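Local coordinates for hydrogenase maturation factor (Thermoanaerobacter tengcongensis, PDB 3VTH), which probably transfers the carbamoyl group of carbamoyl phosphate, with ATP, to the C-terminal cysteine of HypE during [NiFe]-hydrogenase maturation, at residues Leu38-Ser46 against Tyr90-Asp101. Numbering follows the deposited sequence.
Sequences LKGIVYNNS and YKDFKIVGSKED
The parallel edge pair of the acylphosphatase-like domain joins strand 39-45 to the outermost strand 93-95. G40 is gripped through both backbone polar groups: its N donates to D92 O and its O accepts K94 N at 3.1 Å. V42 N then reaches K94 O, and V96 N closes the ladder on V42 O at 2.9 Å. The backbone angles at G40 would jam a CB against the preceding carbonyl O, and the bare CA lies over one face of the Y90 ring, a CH-pi contact 3.8 Å from the centroid. I41 crosses that tyrosine at about a right angle, I41 CG2 against Y90 CE1 at 3.7 Å, while Y90 OH is hydrogen-bonded to E52 on the neighbouring strand. F93 and V42 lie on the other face of the sheet, where V42 CG1 touches both F93 CE1 and I95 CG1; helix 25-35 covers F93.

Past the ladder, a water accepts a hydrogen bond from N44 N and donates to V96 O and S98 OG, which also hydrogen-bonds D152; K99 N then bonds to N44 O at 3.0 Å. With CG lodged between the backbone N and the carbonyl carbon (chi1 60°), Y43 presents a ring face to K99, whose bent end sets NZ 4.1 Å from the centroid, 15° off the normal, in a cation-pi contact. V96 CG2 packs against Y43 CD1, and S46 OG accepts both D101 N and G103 N. N44, a predicted active-site residue beside R26 and a bound phosphate, thus sits near the end of an inner strand, consistent with the anion site of the acylphosphatase alpha/beta sandwich.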
ATOM      1  N   LEU A  38      42.610  -2.627  -3.693  1.00 33.46           N
ATOM      2  CA  LEU A  38      42.495  -1.735  -2.551  1.00 32.73           C
ATOM      3  C   LEU A  38      42.545  -2.523  -1.251  1.00 32.26           C
ATOM      4  O   LEU A  38      42.111  -3.667  -1.184  1.00 31.82           O
ATOM      5  CB  LEU A  38      41.194  -0.929  -2.619  1.00 31.30           C
ATOM      6  CG  LEU A  38      41.000  -0.127  -3.912  1.00 32.59           C
ATOM      7  CD1 LEU A  38      39.632   0.571  -3.913  1.00 30.27           C
ATOM      8  CD2 LEU A  38      42.136   0.889  -4.137  1.00 32.10           C
ATOM      9  N   LYS A  39      43.090  -1.892  -0.220  1.00 32.46           N
ATOM     10  CA  LYS A  39      43.158  -2.481   1.109  1.00 32.07           C
ATOM     11  C   LYS A  39      42.243  -1.643   1.997  1.00 30.85           C
ATOM     12  O   LYS A  39      41.894  -0.513   1.642  1.00 30.64           O
ATOM     13  CB  LYS A  39      44.617  -2.439   1.602  1.00 34.13           C
ATOM     14  CG  LYS A  39      45.528  -3.396   0.841  1.00 36.79           C
ATOM     15  CD  LYS A  39      46.903  -2.792   0.631  1.00 44.86           C
ATOM     16  CE  LYS A  39      47.848  -3.739  -0.153  1.00 49.40           C
ATOM     17  NZ  LYS A  39      47.255  -4.191  -1.458  1.00 49.88           N
ATOM     18  N   GLY A  40      41.855  -2.174   3.146  1.00 30.01           N
ATOM     19  CA  GLY A  40      40.915  -1.462   4.012  1.00 29.05           C
ATOM     20  C   GLY A  40      39.874  -2.379   4.609  1.00 28.29           C
ATOM     21  O   GLY A  40      40.121  -3.580   4.773  1.00 28.34           O
ATOM     22  N   ILE A  41      38.714  -1.807   4.920  1.00 27.62           N
ATOM     23  CA  ILE A  41      37.648  -2.497   5.632  1.00 27.39           C
ATOM     24  C   ILE A  41      36.282  -2.028   5.145  1.00 26.44           C
ATOM     25  O   ILE A  41      36.131  -0.910   4.618  1.00 26.72           O
ATOM     26  CB  ILE A  41      37.767  -2.317   7.193  1.00 28.58           C
ATOM     27  CG1 ILE A  41      37.718  -0.827   7.585  1.00 29.29           C
ATOM     28  CG2 ILE A  41      39.059  -2.985   7.717  1.00 29.37           C
ATOM     29  CD1 ILE A  41      37.429  -0.554   9.044  1.00 31.03           C
ATOM     30  N   VAL A  42      35.289  -2.893   5.305  1.00 26.44           N
ATOM     31  CA  VAL A  42      33.890  -2.519   5.108  1.00 24.83           C
ATOM     32  C   VAL A  42      33.066  -3.151   6.230  1.00 25.72           C
ATOM     33  O   VAL A  42      33.363  -4.265   6.681  1.00 25.45           O
ATOM     34  CB  VAL A  42      33.351  -2.915   3.703  1.00 24.91           C
ATOM     35  CG1 VAL A  42      33.402  -4.435   3.472  1.00 23.63           C
ATOM     36  CG2 VAL A  42      31.903  -2.386   3.471  1.00 23.58           C
ATOM     37  N   TYR A  43      32.042  -2.432   6.688  1.00 25.51           N
ATOM     38  CA  TYR A  43      31.122  -2.956   7.682  1.00 25.73           C
ATOM     39  C   TYR A  43      29.805  -2.191   7.667  1.00 25.54           C
ATOM     40  O   TYR A  43      29.750  -1.035   7.239  1.00 24.96           O
ATOM     41  CB  TYR A  43      31.739  -2.953   9.099  1.00 26.61           C
ATOM     42  CG  TYR A  43      32.159  -1.595   9.650  1.00 28.37           C
ATOM     43  CD1 TYR A  43      33.477  -1.152   9.532  1.00 29.86           C
ATOM     44  CD2 TYR A  43      31.248  -0.776  10.317  1.00 29.43           C
ATOM     45  CE1 TYR A  43      33.876   0.090  10.062  1.00 31.86           C
ATOM     46  CE2 TYR A  43      31.628   0.477  10.835  1.00 31.31           C
ATOM     47  CZ  TYR A  43      32.948   0.891  10.701  1.00 30.80           C
ATOM     48  OH  TYR A  43      33.327   2.100  11.202  1.00 33.19           O
ATOM     49  N   ASN A  44      28.757  -2.857   8.135  1.00 25.17           N
ATOM     50  CA  ASN A  44      27.474  -2.227   8.375  1.00 25.54           C
ATOM     51  C   ASN A  44      27.533  -1.451   9.668  1.00 26.40           C
ATOM     52  O   ASN A  44      27.992  -1.971  10.686  1.00 27.11           O
ATOM     53  CB  ASN A  44      26.377  -3.290   8.488  1.00 24.96           C
ATOM     54  CG  ASN A  44      25.879  -3.761   7.140  1.00 25.49           C
ATOM     55  OD1 ASN A  44      24.955  -4.567   7.063  1.00 25.87           O
ATOM     56  ND2 ASN A  44      26.495  -3.256   6.060  1.00 24.09           N
ATOM     57  N   ASN A  45      27.093  -0.199   9.649  1.00 26.85           N
ATOM     58  CA  ASN A  45      26.997   0.537  10.908  1.00 28.09           C
ATOM     59  C   ASN A  45      25.550   0.957  11.110  1.00 28.25           C
ATOM     60  O   ASN A  45      24.697   0.544  10.341  1.00 26.42           O
ATOM     61  CB  ASN A  45      28.017   1.686  11.004  1.00 29.68           C
ATOM     62  CG  ASN A  45      27.749   2.815  10.026  1.00 30.36           C
ATOM     63  OD1 ASN A  45      26.712   2.857   9.359  1.00 29.40           O
ATOM     64  ND2 ASN A  45      28.682   3.757   9.957  1.00 31.08           N
ATOM     65  N   SER A  46      25.250   1.740  12.140  1.00 29.21           N
ATOM     66  CA  SER A  46      23.857   2.011  12.410  1.00 30.03           C
ATOM     67  C   SER A  46      23.240   3.039  11.446  1.00 30.03           C
ATOM     68  O   SER A  46      22.043   3.249  11.474  1.00 30.44           O
ATOM     69  CB  SER A  46      23.602   2.337  13.892  1.00 31.46           C
ATOM     70  OG  SER A  46      24.484   3.337  14.374  1.00 31.90           O
ATOM     71  N   TYR A  90      46.773  -0.637   6.011  1.00 39.70           N
ATOM     72  CA  TYR A  90      46.091  -1.918   5.986  1.00 38.43           C
ATOM     73  C   TYR A  90      46.847  -2.869   5.071  1.00 38.48           C
ATOM     74  O   TYR A  90      47.302  -2.468   3.997  1.00 37.55           O
ATOM     75  CB  TYR A  90      44.690  -1.734   5.440  1.00 36.38           C
ATOM     76  CG  TYR A  90      43.716  -1.078   6.377  1.00 36.15           C
ATOM     77  CD1 TYR A  90      43.229  -1.757   7.489  1.00 37.84           C
ATOM     78  CD2 TYR A  90      43.227   0.204   6.118  1.00 38.22           C
ATOM     79  CE1 TYR A  90      42.278  -1.171   8.345  1.00 37.32           C
ATOM     80  CE2 TYR A  90      42.272   0.802   6.964  1.00 38.13           C
ATOM     81  CZ  TYR A  90      41.813   0.105   8.081  1.00 37.43           C
ATOM     82  OH  TYR A  90      40.879   0.679   8.926  1.00 37.18           O
ATOM     83  N   LYS A  91      46.981  -4.120   5.504  1.00 39.56           N
ATOM     84  CA  LYS A  91      47.713  -5.119   4.728  1.00 40.47           C
ATOM     85  C   LYS A  91      46.798  -5.899   3.781  1.00 39.00           C
ATOM     86  O   LYS A  91      47.263  -6.584   2.871  1.00 38.99           O
ATOM     87  CB  LYS A  91      48.477  -6.074   5.648  1.00 43.23           C
ATOM     88  CG  LYS A  91      49.580  -5.388   6.472  1.00 46.20           C
ATOM     89  CD  LYS A  91      50.898  -6.137   6.387  1.00 52.01           C
ATOM     90  CE  LYS A  91      52.070  -5.226   6.755  1.00 54.37           C
ATOM     91  NZ  LYS A  91      53.387  -5.898   6.580  1.00 57.60           N
ATOM     92  N   ASP A  92      45.495  -5.795   4.002  1.00 36.99           N
ATOM     93  CA  ASP A  92      44.543  -6.514   3.179  1.00 36.07           C
ATOM     94  C   ASP A  92      43.215  -5.778   3.160  1.00 33.27           C
ATOM     95  O   ASP A  92      43.082  -4.718   3.761  1.00 32.02           O
ATOM     96  CB  ASP A  92      44.369  -7.958   3.690  1.00 37.84           C
ATOM     97  CG  ASP A  92      44.002  -8.029   5.183  1.00 41.46           C
ATOM     98  OD1 ASP A  92      44.136  -9.125   5.781  1.00 46.15           O
ATOM     99  OD2 ASP A  92      43.599  -6.998   5.769  1.00 43.43           O
ATOM    100  N   PHE A  93      42.235  -6.342   2.466  1.00 31.89           N
ATOM    101  CA  PHE A  93      40.875  -5.839   2.563  1.00 30.61           C
ATOM    102  C   PHE A  93      39.979  -6.875   3.229  1.00 30.37           C
ATOM    103  O   PHE A  93      40.042  -8.050   2.887  1.00 31.20           O
ATOM    104  CB  PHE A  93      40.301  -5.454   1.195  1.00 29.90           C
ATOM    105  CG  PHE A  93      39.026  -4.675   1.303  1.00 28.31           C
ATOM    106  CD1 PHE A  93      37.811  -5.323   1.400  1.00 28.27           C
ATOM    107  CD2 PHE A  93      39.051  -3.283   1.370  1.00 29.42           C
ATOM    108  CE1 PHE A  93      36.639  -4.601   1.541  1.00 27.10           C
ATOM    109  CE2 PHE A  93      37.869  -2.554   1.513  1.00 26.21           C
ATOM    110  CZ  PHE A  93      36.677  -3.221   1.599  1.00 25.39           C
ATOM    111  N   LYS A  94      39.161  -6.441   4.186  1.00 29.20           N
ATOM    112  CA  LYS A  94      38.327  -7.359   4.967  1.00 29.70           C
ATOM    113  C   LYS A  94      36.934  -6.793   5.217  1.00 28.04           C
ATOM    114  O   LYS A  94      36.771  -5.578   5.398  1.00 27.28           O
ATOM    115  CB  LYS A  94      38.984  -7.678   6.320  1.00 31.19           C
ATOM    116  CG  LYS A  94      40.202  -8.617   6.258  1.00 36.74           C
ATOM    117  CD  LYS A  94      40.786  -8.822   7.664  1.00 43.79           C
ATOM    118  CE  LYS A  94      41.680 -10.059   7.741  1.00 51.69           C
ATOM    119  NZ  LYS A  94      40.885 -11.330   7.587  1.00 55.54           N
ATOM    120  N   ILE A  95      35.929  -7.670   5.210  1.00 27.48           N
ATOM    121  CA  ILE A  95      34.629  -7.345   5.793  1.00 26.51           C
ATOM    122  C   ILE A  95      34.775  -7.557   7.299  1.00 28.03           C
ATOM    123  O   ILE A  95      35.214  -8.637   7.730  1.00 28.49           O
ATOM    124  CB  ILE A  95      33.489  -8.263   5.251  1.00 26.64           C
ATOM    125  CG1 ILE A  95      33.414  -8.185   3.718  1.00 25.69           C
ATOM    126  CG2 ILE A  95      32.139  -7.894   5.899  1.00 23.51           C
ATOM    127  CD1 ILE A  95      32.536  -9.283   3.071  1.00 30.22           C
ATOM    128  N   VAL A  96      34.438  -6.536   8.093  1.00 27.57           N
ATOM    129  CA  VAL A  96      34.574  -6.632   9.555  1.00 29.31           C
ATOM    130  C   VAL A  96      33.223  -6.566  10.272  1.00 29.18           C
ATOM    131  O   VAL A  96      32.190  -6.365   9.624  1.00 27.83           O
ATOM    132  CB  VAL A  96      35.594  -5.591  10.146  1.00 30.68           C
ATOM    133  CG1 VAL A  96      36.960  -5.752   9.489  1.00 31.60           C
ATOM    134  CG2 VAL A  96      35.090  -4.162   9.995  1.00 29.56           C
ATOM    135  N   GLY A  97      33.250  -6.754  11.598  1.00 30.55           N
ATOM    136  CA  GLY A  97      32.039  -6.768  12.425  1.00 30.54           C
ATOM    137  C   GLY A  97      31.268  -5.460  12.352  1.00 29.92           C
ATOM    138  O   GLY A  97      31.860  -4.401  12.168  1.00 28.26           O
ATOM    139  N   SER A  98      29.940  -5.544  12.478  1.00 29.67           N
ATOM    140  CA  SER A  98      29.083  -4.360  12.437  1.00 30.14           C
ATOM    141  C   SER A  98      29.261  -3.479  13.684  1.00 32.60           C
ATOM    142  O   SER A  98      29.597  -3.977  14.750  1.00 33.31           O
ATOM    143  CB  SER A  98      27.622  -4.774  12.307  1.00 29.32           C
ATOM    144  OG  SER A  98      27.406  -5.402  11.058  1.00 26.60           O
ATOM    145  N   LYS A  99      29.020  -2.176  13.544  1.00 33.65           N
ATOM    146  CA  LYS A  99      29.156  -1.254  14.680  1.00 37.23           C
ATOM    147  C   LYS A  99      27.865  -0.462  14.914  1.00 37.88           C
ATOM    148  O   LYS A  99      27.264   0.050  13.969  1.00 36.13           O
ATOM    149  CB  LYS A  99      30.342  -0.299  14.471  1.00 37.55           C
ATOM    150  CG  LYS A  99      31.682  -0.999  14.232  1.00 40.19           C
ATOM    151  CD  LYS A  99      32.858  -0.004  14.260  1.00 44.86           C
ATOM    152  CE  LYS A  99      34.202  -0.699  14.490  1.00 46.82           C
ATOM    153  NZ  LYS A  99      34.478  -1.810  13.529  1.00 47.96           N
ATOM    154  N   GLU A 100      27.448  -0.389  16.175  1.00 40.81           N
ATOM    155  CA  GLU A 100      26.297   0.412  16.590  1.00 43.33           C
ATOM    156  C   GLU A 100      26.806   1.748  17.145  1.00 45.32           C
ATOM    157  O   GLU A 100      27.398   1.785  18.220  1.00 48.07           O
ATOM    158  CB  GLU A 100      25.458  -0.357  17.632  1.00 44.60           C
ATOM    159  CG  GLU A 100      24.447   0.487  18.429  1.00 48.09           C
ATOM    160  CD  GLU A 100      23.367   1.099  17.550  1.00 47.13           C
ATOM    161  OE1 GLU A 100      22.528   0.344  17.019  1.00 47.06           O
ATOM    162  OE2 GLU A 100      23.365   2.336  17.399  1.00 47.97           O
ATOM    163  N   ASP A 101      26.622   2.818  16.393  1.00 45.26           N
ATOM    164  CA  ASP A 101      27.132   4.150  16.679  1.00 48.23           C
ATOM    165  C   ASP A 101      25.977   5.135  16.825  1.00 49.00           C
ATOM    166  O   ASP A 101      26.131   6.295  16.611  1.00 50.29           O
ATOM    167  CB  ASP A 101      28.015   4.582  15.512  1.00 47.14           C
ATOM    168  CG  ASP A 101      28.901   5.790  15.814  1.00 51.16           C
ATOM    169  OD1 ASP A 101      29.132   6.117  16.964  1.00 53.34           O
ATOM    170  OD2 ASP A 101      29.393   6.401  14.863  1.00 52.93           O
TER
HETATM  171  O   HOH W   1      41.842  -5.104   6.527  1.00 14.05           O
HETATM  172  O   HOH W   2      29.596  -5.562   9.190  1.00 19.57           O